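Local atomic coordinates of Ika8 (Synthetic construct, PDB entry 6G6O), a protein that is a computationally designed eight-bladed beta-propeller of the WD40 type, an artificial scaffold with no assigned biological function. Residues A[9-14]-A[317-322]; A[172-177]-A[196-201]; A[178-183]-A[219-224]; A[252-257]-A[274-279]. All blocks are in the same frame, centred on the assembly; numbering follows the deposited sequence.

Contact 1. Residues A[9-14]-A[317-322]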
loop_
_atom_site.group_PDB
_atom_site.type_symbol
_atom_site.label_atom_id
_atom_site.label_comp_id
_atom_site.label_asym_id
_atom_site.label_seq_id
_atom_site.Cartn_x
_atom_site.Cartn_y
_atom_site.Cartn_z
ATOM N N VAL A 9 13.647 -2.282 -18.601
ATOM C CA VAL A 9 13.914 -0.941 -19.100
ATOM C C VAL A 9 14.672 -0.157 -18.040
ATOM O O VAL A 9 14.717 -0.532 -16.866
ATOM C CB VAL A 9 12.624 -0.187 -19.488
ATOM C CG1 VAL A 9 12.160 -0.602 -20.873
ATOM C CG2 VAL A 9 11.537 -0.440 -18.457
ATOM N N SER A 10 15.270 0.948 -18.471
ATOM C CA SER A 10 16.004 1.852 -17.595
ATOM C C SER A 10 15.239 3.165 -17.493
ATOM O O SER A 10 15.050 3.856 -18.500
ATOM C CB SER A 10 17.421 2.089 -18.118
ATOM O OG SER A 10 18.047 3.157 -17.432
ATOM N N LEU A 11 14.797 3.500 -16.284
ATOM C CA LEU A 11 14.076 4.737 -16.016
ATOM C C LEU A 11 14.948 5.663 -15.179
ATOM O O LEU A 11 15.614 5.221 -14.238
ATOM C CB LEU A 11 12.759 4.463 -15.285
ATOM C CG LEU A 11 11.905 3.307 -15.807
ATOM C CD1 LEU A 11 10.843 2.944 -14.786
ATOM C CD2 LEU A 11 11.267 3.661 -17.138
ATOM N N GLU A 12 14.933 6.954 -15.522
ATOM C CA GLU A 12 15.817 7.901 -14.849
ATOM C C GLU A 12 15.409 8.115 -13.396
ATOM O O GLU A 12 16.269 8.215 -12.512
ATOM C CB GLU A 12 15.839 9.229 -15.605
ATOM C CG GLU A 12 17.154 9.983 -15.469
ATOM C CD GLU A 12 17.063 11.421 -15.942
ATOM O OE1 GLU A 12 16.333 11.685 -16.922
ATOM O OE2 GLU A 12 17.725 12.288 -15.333
ATOM N N GLY A 13 14.112 8.189 -13.126
ATOM C CA GLY A 13 13.640 8.364 -11.767
ATOM C C GLY A 13 13.547 9.822 -11.360
ATOM O O GLY A 13 13.437 10.734 -12.184
ATOM N N HIS A 14 13.606 10.037 -10.049
ATOM C CA HIS A 14 13.398 11.348 -9.453
ATOM C C HIS A 14 14.667 11.832 -8.763
ATOM O O HIS A 14 15.613 11.073 -8.533
ATOM C CB HIS A 14 12.239 11.314 -8.447
ATOM C CG HIS A 14 10.942 10.854 -9.034
ATOM N ND1 HIS A 14 9.844 11.676 -9.146
ATOM C CD2 HIS A 14 10.568 9.655 -9.541
ATOM C CE1 HIS A 14 8.848 11.005 -9.696
ATOM N NE2 HIS A 14 9.261 9.777 -9.944
ATOM N N VAL A 317 14.018 4.399 -9.817
ATOM C CA VAL A 317 12.910 3.511 -10.145
ATOM C C VAL A 317 13.432 2.473 -11.124
ATOM O O VAL A 317 14.050 2.825 -12.136
ATOM C CB VAL A 317 11.715 4.279 -10.742
ATOM C CG1 VAL A 317 10.521 3.357 -10.907
ATOM C CG2 VAL A 317 11.360 5.469 -9.868
ATOM N N LYS A 318 13.196 1.200 -10.821
ATOM C CA LYS A 318 13.699 0.108 -11.641
ATOM C C LYS A 318 12.580 -0.876 -11.944
ATOM O O LYS A 318 11.660 -1.068 -11.144
ATOM C CB LYS A 318 14.871 -0.608 -10.955
ATOM C CG LYS A 318 16.115 0.260 -10.821
ATOM C CD LYS A 318 17.271 -0.500 -10.201
ATOM C CE LYS A 318 18.522 0.359 -10.141
ATOM N NZ LYS A 318 19.650 -0.352 -9.482
ATOM N N VAL A 319 12.671 -1.493 -13.119
ATOM C CA VAL A 319 11.678 -2.442 -13.608
ATOM C C VAL A 319 12.383 -3.767 -13.858
ATOM O O VAL A 319 13.274 -3.849 -14.712
ATOM C CB VAL A 319 10.989 -1.938 -14.886
ATOM C CG1 VAL A 319 10.047 -2.995 -15.434
ATOM C CG2 VAL A 319 10.247 -0.642 -14.611
ATOM N N TRP A 320 11.986 -4.797 -13.116
ATOM C CA TRP A 320 12.590 -6.117 -13.188
ATOM C C TRP A 320 11.653 -7.090 -13.890
ATOM O O TRP A 320 10.440 -6.875 -13.967
ATOM C CB TRP A 320 12.921 -6.645 -11.787
ATOM C CG TRP A 320 13.429 -5.596 -10.848
ATOM C CD1 TRP A 320 12.691 -4.846 -9.980
ATOM C CD2 TRP A 320 14.792 -5.196 -10.664
ATOM N NE1 TRP A 320 13.506 -3.993 -9.279
ATOM C CE2 TRP A 320 14.802 -4.190 -9.678
ATOM C CE3 TRP A 320 16.004 -5.588 -11.241
ATOM C CZ2 TRP A 320 15.974 -3.572 -9.256
ATOM C CZ3 TRP A 320 17.167 -4.970 -10.822
ATOM C CH2 TRP A 320 17.144 -3.974 -9.840
ATOM N N TYR A 321 12.232 -8.173 -14.403
ATOM C CA TYR A 321 11.475 -9.258 -15.010
ATOM C C TYR A 321 11.712 -10.545 -14.234
ATOM O O TYR A 321 12.849 -10.865 -13.876
ATOM C CB TYR A 321 11.860 -9.474 -16.477
ATOM C CG TYR A 321 11.300 -10.758 -17.048
ATOM C CD1 TYR A 321 9.946 -10.879 -17.333
ATOM C CD2 TYR A 321 12.119 -11.856 -17.282
ATOM C CE1 TYR A 321 9.424 -12.051 -17.845
ATOM C CE2 TYR A 321 11.605 -13.034 -17.794
ATOM C CZ TYR A 321 10.258 -13.125 -18.073
ATOM O OH TYR A 321 9.743 -14.293 -18.583
ATOM N N ILE A 322 10.636 -11.283 -13.985
ATOM C CA ILE A 322 10.741 -12.579 -13.331
ATOM C C ILE A 322 11.131 -13.641 -14.351
ATOM O O ILE A 322 12.311 -13.950 -14.519
ATOM C CB ILE A 322 9.432 -12.959 -12.622
ATOM C CG1 ILE A 322 9.094 -11.928 -11.544
ATOM C CG2 ILE A 322 9.533 -14.354 -12.024
ATOM C CD1 ILE A 322 10.112 -11.853 -10.434
HETATM O O HOH W 1 15.261 -0.274 -14.489
HETATM O O HOH W 2 15.864 1.826 -14.042
HETATM O O HOH W 3 16.324 5.158 -11.714
#
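V9, L11 and G13, from the end of the N-terminal strand 7-10 and the loop that follows, meet V317 and V319 of the C-terminal strand 317-321 at the closure of the beta-propeller. This is the "velcro" of such rings: the first strand of the chain forms the outer edge of the blade whose other three strands come last. Regular pairing holds nearer the N terminus, where L8 bonds to V319 and Q6 to Y321; from V9 onward the backbones stay side by side, but no direct hydrogen bond joins the two segments and waters bridge them. One water lies between V9 O and V319 N, accepting from the latter at 3.2 Å. A second accepts from L11 N at 3.0 Å and donates to V317 O at 2.8 Å, while a third joins L11 O to V317 N. The apolar side chains pack together on the face away from these waters. L11 has CG anti to its carbonyl carbon (chi1 -45°), and CD1 touches both valines, V319 CG2 at 3.6 Å and V317 CG1 at 3.9 Å. V9 and V319 lie side by side and point the same way, with V9 CG2 3.9 Å from V319 CB. L11 also rests on W40 of strand 37-41, and V319 on I42 just after it. Beyond, V317 CG2 reaches G13 CA at 4.1 Å and meets the H14 ring at its edge, 4.3 Å from CD2, while H14 ND1 is bonded to T36 OG1.

Contact 2. Residues A[172-177]-A[196-201]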
loop_
_atom_site.group_PDB
_atom_site.type_symbol
_atom_site.label_atom_id
_atom_site.label_comp_id
_atom_site.label_asym_id
_atom_site.label_seq_id
_atom_site.Cartn_x
_atom_site.Cartn_y
_atom_site.Cartn_z
ATOM N N GLU A 172 -12.518 -4.452 18.408
ATOM C CA GLU A 172 -11.644 -4.139 19.534
ATOM C C GLU A 172 -10.299 -3.596 19.067
ATOM O O GLU A 172 -9.657 -2.826 19.791
ATOM C CB GLU A 172 -11.449 -5.381 20.405
ATOM C CG GLU A 172 -10.588 -5.159 21.641
ATOM C CD GLU A 172 -10.437 -6.413 22.483
ATOM O OE1 GLU A 172 -10.434 -6.298 23.727
ATOM O OE2 GLU A 172 -10.321 -7.513 21.902
ATOM N N GLY A 173 -9.862 -3.973 17.868
ATOM C CA GLY A 173 -8.610 -3.457 17.356
ATOM C C GLY A 173 -7.406 -4.065 18.058
ATOM O O GLY A 173 -7.483 -5.097 18.727
ATOM N N HIS A 174 -6.274 -3.390 17.898
ATOM C CA HIS A 174 -4.999 -3.852 18.418
ATOM C C HIS A 174 -4.467 -2.865 19.449
ATOM O O HIS A 174 -4.976 -1.753 19.604
ATOM C CB HIS A 174 -3.975 -4.029 17.289
ATOM C CG HIS A 174 -4.420 -4.961 16.205
ATOM N ND1 HIS A 174 -3.755 -6.131 15.912
ATOM C CD2 HIS A 174 -5.460 -4.893 15.341
ATOM C CE1 HIS A 174 -4.367 -6.745 14.916
ATOM N NE2 HIS A 174 -5.405 -6.015 14.551
ATOM N N GLN A 175 -3.427 -3.292 20.161
ATOM C CA GLN A 175 -2.675 -2.421 21.050
ATOM C C GLN A 175 -1.456 -1.811 20.369
ATOM O O GLN A 175 -0.592 -1.252 21.053
ATOM C CB GLN A 175 -2.235 -3.186 22.301
ATOM C CG GLN A 175 -3.336 -3.985 22.975
ATOM C CD GLN A 175 -2.824 -4.795 24.152
ATOM O OE1 GLN A 175 -2.109 -4.278 25.011
ATOM N NE2 GLN A 175 -3.186 -6.072 24.194
ATOM N N SER A 176 -1.365 -1.911 19.045
ATOM C CA SER A 176 -0.231 -1.389 18.299
ATOM C C SER A 176 -0.718 -0.848 16.964
ATOM O O SER A 176 -1.790 -1.215 16.477
ATOM C CB SER A 176 0.842 -2.462 18.076
ATOM O OG SER A 176 1.998 -1.910 17.469
ATOM N N ALA A 177 0.098 0.022 16.372
ATOM C CA ALA A 177 -0.269 0.682 15.126
ATOM C C ALA A 177 -0.592 -0.334 14.039
ATOM O O ALA A 177 0.115 -1.328 13.863
ATOM C CB ALA A 177 0.864 1.601 14.665
ATOM N N THR A 196 0.974 -9.018 15.869
ATOM C CA THR A 196 -0.321 -9.648 16.076
ATOM C C THR A 196 -1.170 -9.566 14.813
ATOM O O THR A 196 -1.122 -8.581 14.073
ATOM C CB THR A 196 -1.061 -8.989 17.242
ATOM O OG1 THR A 196 -1.246 -7.595 16.970
ATOM C CG2 THR A 196 -0.273 -9.150 18.533
ATOM N N ILE A 197 -1.948 -10.617 14.569
ATOM C CA ILE A 197 -2.877 -10.676 13.448
ATOM C C ILE A 197 -4.233 -11.098 13.991
ATOM O O ILE A 197 -4.345 -12.136 14.654
ATOM C CB ILE A 197 -2.396 -11.648 12.353
ATOM C CG1 ILE A 197 -1.258 -11.017 11.542
ATOM C CG2 ILE A 197 -3.553 -12.055 11.447
ATOM C CD1 ILE A 197 -1.721 -10.190 10.363
ATOM N N LYS A 198 -5.258 -10.298 13.715
ATOM C CA LYS A 198 -6.586 -10.508 14.274
ATOM C C LYS A 198 -7.604 -10.641 13.153
ATOM O O LYS A 198 -7.653 -9.803 12.247
ATOM C CB LYS A 198 -6.962 -9.362 15.215
ATOM C CG LYS A 198 -6.094 -9.307 16.463
ATOM C CD LYS A 198 -6.679 -8.387 17.517
ATOM C CE LYS A 198 -5.827 -8.381 18.773
ATOM N NZ LYS A 198 -6.468 -7.602 19.865
ATOM N N VAL A 199 -8.412 -11.696 13.222
ATOM C CA VAL A 199 -9.435 -11.993 12.226
ATOM C C VAL A 199 -10.793 -11.713 12.854
ATOM O O VAL A 199 -11.150 -12.318 13.873
ATOM C CB VAL A 199 -9.338 -13.444 11.735
ATOM C CG1 VAL A 199 -10.565 -13.814 10.920
ATOM C CG2 VAL A 199 -8.071 -13.635 10.922
ATOM N N TRP A 200 -11.547 -10.802 12.249
ATOM C CA TRP A 200 -12.803 -10.328 12.806
ATOM C C TRP A 200 -13.982 -10.809 11.975
ATOM O O TRP A 200 -13.834 -11.257 10.836
ATOM C CB TRP A 200 -12.832 -8.799 12.877
ATOM C CG TRP A 200 -11.619 -8.208 13.492
ATOM C CD1 TRP A 200 -10.490 -7.799 12.849
ATOM C CD2 TRP A 200 -11.405 -7.952 14.883
ATOM N NE1 TRP A 200 -9.584 -7.304 13.753
ATOM C CE2 TRP A 200 -10.123 -7.387 15.010
ATOM C CE3 TRP A 200 -12.175 -8.147 16.033
ATOM C CZ2 TRP A 200 -9.593 -7.013 16.240
ATOM C CZ3 TRP A 200 -11.646 -7.776 17.255
ATOM C CH2 TRP A 200 -10.367 -7.216 17.349
ATOM N N ASP A 201 -15.166 -10.695 12.567
ATOM C CA ASP A 201 -16.416 -10.980 11.882
ATOM C C ASP A 201 -17.056 -9.655 11.484
ATOM O O ASP A 201 -17.326 -8.812 12.344
ATOM C CB ASP A 201 -17.352 -11.804 12.765
ATOM C CG ASP A 201 -18.507 -12.401 11.989
ATOM O OD1 ASP A 201 -19.405 -11.640 11.572
ATOM O OD2 ASP A 201 -18.517 -13.633 11.780
HETATM O O HOH W 4 -3.608 -7.703 21.465
#
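H174 and K198 overlap with their side chains running antiparallel, and with T196 and W200 they fasten the loop before strand 178-184 to strand 197-201. Two hydrogen bonds cross the contact. H174 ND1 donates to T196 OG1 over 3.1 Å, nearly straight (N-H...O 164°), with the hydroxyl oxygen in the plane of the imidazole. The T196 oxygen also bonds to D194 OD1. K198 NZ donates to G173 O at 2.9 Å, in the plane of the carbonyl. The extended lysine, with CG anti to its carbonyl carbon (chi1 -66°), reaches that oxygen by running over one face of the histidine. The result is a CH-pi contact, CD standing 3.9 Å from the ring centroid and only 13° off the normal, while CG comes within 3.5 Å of H174 CE1. Packing against the indole forms the other end: W200 CH2 lies 3.3 Å from G173 N and 3.7 Å from E172 CB, so the far end of the indole touches the loop backbone. The charges of E172 and K198 stay apart, OE2 to NZ 4.4 Å, too far for a salt bridge. Water adds a looser link, accepting from Q175 NE2 and, weakly, from K198 NZ. Behind the contact S190 OG bonds to both H174 NE2 and W200 NE1. D194, T196, H174, S190 and W200 thus form a chain of hydrogen bonds resembling the Asp-His-Ser/Thr-Trp network of WD40 blades, here with T196 between histidine and aspartate.

Contact 3. Residues A[178-183]-A[219-224]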
loop_
_atom_site.group_PDB
_atom_site.type_symbol
_atom_site.label_atom_id
_atom_site.label_comp_id
_atom_site.label_asym_id
_atom_site.label_seq_id
_atom_site.Cartn_x
_atom_site.Cartn_y
_atom_site.Cartn_z
ATOM N N ILE A 178 -1.680 -0.080 13.315
ATOM C CA ILE A 178 -2.082 -0.954 12.222
ATOM C C ILE A 178 -1.144 -0.746 11.043
ATOM O O ILE A 178 -0.885 0.392 10.630
ATOM C CB ILE A 178 -3.539 -0.682 11.821
ATOM C CG1 ILE A 178 -4.454 -0.751 13.045
ATOM C CG2 ILE A 178 -3.988 -1.661 10.751
ATOM C CD1 ILE A 178 -4.394 -2.066 13.775
ATOM N N THR A 179 -0.626 -1.843 10.496
ATOM C CA THR A 179 0.237 -1.783 9.322
ATOM C C THR A 179 -0.484 -2.170 8.038
ATOM O O THR A 179 -0.217 -1.581 6.987
ATOM C CB THR A 179 1.464 -2.681 9.513
ATOM O OG1 THR A 179 1.057 -4.052 9.571
ATOM C CG2 THR A 179 2.193 -2.320 10.798
ATOM N N ALA A 180 -1.399 -3.136 8.098
ATOM C CA ALA A 180 -2.187 -3.518 6.934
ATOM C C ALA A 180 -3.426 -4.271 7.399
ATOM O O ALA A 180 -3.501 -4.739 8.538
ATOM C CB ALA A 180 -1.378 -4.371 5.953
ATOM N N LEU A 181 -4.397 -4.382 6.492
ATOM C CA LEU A 181 -5.639 -5.096 6.770
ATOM C C LEU A 181 -6.309 -5.461 5.449
ATOM O O LEU A 181 -5.907 -5.000 4.379
ATOM C CB LEU A 181 -6.573 -4.262 7.657
ATOM C CG LEU A 181 -6.842 -2.813 7.245
ATOM C CD1 LEU A 181 -8.121 -2.708 6.433
ATOM C CD2 LEU A 181 -6.915 -1.916 8.468
ATOM N N ALA A 182 -7.339 -6.304 5.540
ATOM C CA ALA A 182 -8.120 -6.724 4.383
ATOM C C ALA A 182 -9.454 -7.271 4.872
ATOM O O ALA A 182 -9.616 -7.588 6.053
ATOM C CB ALA A 182 -7.372 -7.771 3.553
ATOM N N PHE A 183 -10.406 -7.398 3.948
ATOM C CA PHE A 183 -11.755 -7.796 4.329
ATOM C C PHE A 183 -12.516 -8.351 3.131
ATOM O O PHE A 183 -12.321 -7.907 1.991
ATOM C CB PHE A 183 -12.535 -6.619 4.925
ATOM C CG PHE A 183 -12.963 -5.596 3.906
ATOM C CD1 PHE A 183 -12.061 -4.668 3.409
ATOM C CD2 PHE A 183 -14.271 -5.562 3.446
ATOM C CE1 PHE A 183 -12.456 -3.729 2.482
ATOM C CE2 PHE A 183 -14.667 -4.626 2.514
ATOM C CZ PHE A 183 -13.758 -3.710 2.032
ATOM N N THR A 219 7.281 -4.574 9.898
ATOM C CA THR A 219 7.334 -3.336 9.134
ATOM C C THR A 219 6.428 -3.332 7.916
ATOM O O THR A 219 5.936 -2.269 7.534
ATOM C CB THR A 219 8.770 -3.054 8.674
ATOM O OG1 THR A 219 9.227 -4.130 7.845
ATOM C CG2 THR A 219 9.694 -2.925 9.870
ATOM N N ALA A 220 6.200 -4.489 7.303
ATOM C CA ALA A 220 5.370 -4.590 6.114
ATOM C C ALA A 220 4.513 -5.842 6.205
ATOM O O ALA A 220 4.939 -6.868 6.741
ATOM C CB ALA A 220 6.219 -4.616 4.837
ATOM N N LEU A 221 3.296 -5.744 5.680
ATOM C CA LEU A 221 2.360 -6.856 5.657
ATOM C C LEU A 221 1.720 -6.954 4.281
ATOM O O LEU A 221 1.668 -5.982 3.524
ATOM C CB LEU A 221 1.264 -6.705 6.720
ATOM C CG LEU A 221 1.581 -7.116 8.155
ATOM C CD1 LEU A 221 0.310 -7.110 8.973
ATOM C CD2 LEU A 221 2.227 -8.483 8.191
ATOM N N GLN A 222 1.222 -8.148 3.971
ATOM C CA GLN A 222 0.518 -8.383 2.719
ATOM C C GLN A 222 -0.472 -9.520 2.921
ATOM O O GLN A 222 -0.123 -10.553 3.498
ATOM C CB GLN A 222 1.496 -8.715 1.587
ATOM C CG GLN A 222 0.947 -8.439 0.200
ATOM C CD GLN A 222 1.147 -7.003 -0.231
ATOM O OE1 GLN A 222 1.852 -6.237 0.427
ATOM N NE2 GLN A 222 0.525 -6.629 -1.342
ATOM N N PHE A 223 -1.702 -9.320 2.452
ATOM C CA PHE A 223 -2.764 -10.313 2.563
ATOM C C PHE A 223 -3.223 -10.704 1.167
ATOM O O PHE A 223 -3.643 -9.844 0.385
ATOM C CB PHE A 223 -3.944 -9.778 3.377
ATOM C CG PHE A 223 -3.580 -9.345 4.766
ATOM C CD1 PHE A 223 -3.433 -10.277 5.779
ATOM C CD2 PHE A 223 -3.397 -8.006 5.062
ATOM C CE1 PHE A 223 -3.103 -9.881 7.059
ATOM C CE2 PHE A 223 -3.066 -7.607 6.340
ATOM C CZ PHE A 223 -2.919 -8.545 7.339
ATOM N N LYS A 224 -3.138 -11.994 0.858
ATOM C CA LYS A 224 -3.695 -12.549 -0.373
ATOM C C LYS A 224 -4.379 -13.854 0.002
ATOM O O LYS A 224 -3.705 -14.821 0.371
ATOM C CB LYS A 224 -2.615 -12.774 -1.432
ATOM C CG LYS A 224 -3.143 -12.826 -2.859
ATOM C CD LYS A 224 -2.024 -13.110 -3.849
ATOM C CE LYS A 224 -1.925 -14.594 -4.167
ATOM N NZ LYS A 224 -2.980 -15.031 -5.124
#
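The contact between T179, A180 and A182 on one strand and L221 and F223 on the other belongs to the wall of the propeller's central channel, where the innermost strands of two adjacent blades stand next to each other. Segments 178-183 and 219-224 run parallel, 3° apart in direction with axes 6.1 Å from one another at closest approach, yet no hydrogen bond crosses; the contact is made by side chains, and by F223 against the facing backbone. A180 CB meets L221 CB at 3.6 Å, and A182 CB lies 4.0 Å from F223 CB. F223 has CG anti to the carbonyl carbon (chi1 -58°). Its CE2 comes 3.5 Å from A180 C, which sits at the ring edge, equally close to L181 N, and 3.7 Å from A180 CB. Within an eight-bladed propeller each such seam joins two separate four-stranded sheets, and here F223 also touches V189, the second strand of the preceding blade. At the other end T179 and L221 cross at about a right angle, T179 OG1 lying 3.2 Å from L221 CD1. That hydroxyl is bonded to the carbonyl of G191, at the classic beta bulge where T179 and A180 both face this glycine; T219 and A220 repeat the bulge opposite G231. L221 O is hydrogen-bonded to a glycerol molecule, probably from the crystallisation liquor.

Contact 4. Residues A[252-257]-A[274-279]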
loop_
_atom_site.group_PDB
_atom_site.type_symbol
_atom_site.label_atom_id
_atom_site.label_comp_id
_atom_site.label_asym_id
_atom_site.label_seq_id
_atom_site.Cartn_x
_atom_site.Cartn_y
_atom_site.Cartn_z
ATOM N N GLU A 252 14.683 -17.484 3.970
ATOM C CA GLU A 252 15.814 -16.947 4.717
ATOM C C GLU A 252 15.712 -15.441 4.912
ATOM O O GLU A 252 16.253 -14.910 5.889
ATOM C CB GLU A 252 17.129 -17.300 4.016
ATOM C CG GLU A 252 17.127 -17.077 2.512
ATOM C CD GLU A 252 16.639 -18.290 1.738
ATOM O OE1 GLU A 252 15.420 -18.571 1.774
ATOM O OE2 GLU A 252 17.472 -18.965 1.097
ATOM N N GLY A 253 15.031 -14.742 4.009
ATOM C CA GLY A 253 14.887 -13.308 4.138
ATOM C C GLY A 253 16.205 -12.571 3.955
ATOM O O GLY A 253 17.220 -13.121 3.524
ATOM N N HIS A 254 16.168 -11.290 4.305
ATOM C CA HIS A 254 17.308 -10.401 4.149
ATOM C C HIS A 254 18.079 -10.285 5.457
ATOM O O HIS A 254 17.606 -10.668 6.529
ATOM C CB HIS A 254 16.854 -9.011 3.687
ATOM C CG HIS A 254 16.026 -9.021 2.439
ATOM N ND1 HIS A 254 16.334 -8.251 1.339
ATOM C CD2 HIS A 254 14.894 -9.692 2.124
ATOM C CE1 HIS A 254 15.430 -8.453 0.397
ATOM N NE2 HIS A 254 14.546 -9.324 0.847
ATOM N N GLN A 255 19.295 -9.747 5.353
ATOM C CA GLN A 255 20.095 -9.387 6.514
ATOM C C GLN A 255 19.937 -7.916 6.874
ATOM O O GLN A 255 20.797 -7.351 7.559
ATOM C CB GLN A 255 21.566 -9.725 6.271
ATOM C CG GLN A 255 21.863 -11.216 6.264
ATOM C CD GLN A 255 21.698 -11.834 4.891
ATOM O OE1 GLN A 255 22.234 -11.331 3.904
ATOM N NE2 GLN A 255 20.951 -12.931 4.819
ATOM N N SER A 256 18.854 -7.289 6.419
ATOM C CA SER A 256 18.557 -5.895 6.704
ATOM C C SER A 256 17.055 -5.755 6.908
ATOM O O SER A 256 16.277 -6.649 6.568
ATOM C CB SER A 256 19.044 -4.975 5.576
ATOM O OG SER A 256 18.523 -3.666 5.718
ATOM N N ALA A 257 16.650 -4.615 7.462
ATOM C CA ALA A 257 15.247 -4.396 7.791
ATOM C C ALA A 257 14.377 -4.456 6.543
ATOM O O ALA A 257 14.645 -3.775 5.550
ATOM C CB ALA A 257 15.076 -3.047 8.489
ATOM N N ASP A 274 18.616 -1.958 2.907
ATOM C CA ASP A 274 19.915 -1.841 2.261
ATOM C C ASP A 274 19.822 -1.881 0.743
ATOM O O ASP A 274 20.853 -1.810 0.069
ATOM C CB ASP A 274 20.863 -2.940 2.763
ATOM C CG ASP A 274 20.366 -4.340 2.452
ATOM O OD1 ASP A 274 19.252 -4.486 1.906
ATOM O OD2 ASP A 274 21.098 -5.304 2.760
ATOM N N GLY A 275 18.615 -1.993 0.192
ATOM C CA GLY A 275 18.410 -1.988 -1.239
ATOM C C GLY A 275 18.296 -3.354 -1.875
ATOM O O GLY A 275 17.908 -3.440 -3.047
ATOM N N THR A 276 18.623 -4.417 -1.148
ATOM C CA THR A 276 18.523 -5.757 -1.703
ATOM C C THR A 276 17.068 -6.115 -1.981
ATOM O O THR A 276 16.155 -5.717 -1.253
ATOM C CB THR A 276 19.138 -6.780 -0.750
ATOM O OG1 THR A 276 18.437 -6.752 0.500
ATOM C CG2 THR A 276 20.604 -6.465 -0.506
ATOM N N ILE A 277 16.858 -6.866 -3.057
ATOM C CA ILE A 277 15.531 -7.309 -3.465
ATOM C C ILE A 277 15.604 -8.800 -3.756
ATOM O O ILE A 277 16.323 -9.223 -4.669
ATOM C CB ILE A 277 15.014 -6.540 -4.690
ATOM C CG1 ILE A 277 14.664 -5.103 -4.303
ATOM C CG2 ILE A 277 13.802 -7.239 -5.285
ATOM C CD1 ILE A 277 14.040 -4.310 -5.417
ATOM N N LYS A 278 14.868 -9.591 -2.983
ATOM C CA LYS A 278 14.821 -11.034 -3.148
ATOM C C LYS A 278 13.443 -11.457 -3.637
ATOM O O LYS A 278 12.438 -10.794 -3.367
ATOM C CB LYS A 278 15.155 -11.749 -1.836
ATOM C CG LYS A 278 16.527 -11.412 -1.284
ATOM C CD LYS A 278 16.859 -12.261 -0.069
ATOM C CE LYS A 278 18.211 -11.883 0.510
ATOM N NZ LYS A 278 18.602 -12.766 1.642
ATOM N N VAL A 279 13.408 -12.567 -4.370
ATOM C CA VAL A 279 12.184 -13.073 -4.981
ATOM C C VAL A 279 12.116 -14.572 -4.724
ATOM O O VAL A 279 13.021 -15.312 -5.120
ATOM C CB VAL A 279 12.131 -12.789 -6.492
ATOM C CG1 VAL A 279 10.932 -13.473 -7.119
ATOM C CG2 VAL A 279 12.095 -11.290 -6.754
#
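H254 and K278 each hold CG anti to their own carbonyl carbon (chi1 -55° and -59°), and beyond CG the lysine chain is fully extended. Imidazole and aliphatic chain overlap, each heading toward the backbone from which the other comes. K278 CG stands over the ring face, offset toward the rim, 3.8 Å from the H254 centroid in a CH-pi contact. The ammonium ends at G253 O; the bond is modelled at 2.4 Å, a length too short to be taken literally. At the ring edge H254 ND1 donates to T276 OG1 at 2.7 Å, close to the ring plane. This hydroxyl in turn donates to D274 OD1 at 2.8 Å, on the syn side of the carboxylate, and T276 N approaches the same oxygen from above the carboxylate plane at 3.1 Å, an Asx turn. Two donors thus grip OD1, while S256 CB packs 3.5 Å from D274 CG. Loop 252-257 packs against the turn that leads into strand 276-281. That strand lies between strands 267-272 and 287-292 of one WD40 blade: K278 pairs with S270, I277 with H291, and S270 OG bonds to H254 NE2.

From the N terminus, segment 9-14 waits almost the whole chain for 317-322: contact 1 closes the ring, and contacts 2, 3 and 4 all fall within its span. Contact 2 ties a loop to a strand of its own blade. Its segments alternate with those of contact 3, which joins that blade to the next; I197 CD1 packs on F223 CE1 (3.6 Å) where the two meet. Contact 4 follows in series and repeats the within-blade tie of contact 2, their centres about 27 Å apart. It touches contact 1 through V279 CG1 and I322 CD1 (3.8 Å), while contacts 1 and 2 lie on opposite sides of the chain's centre.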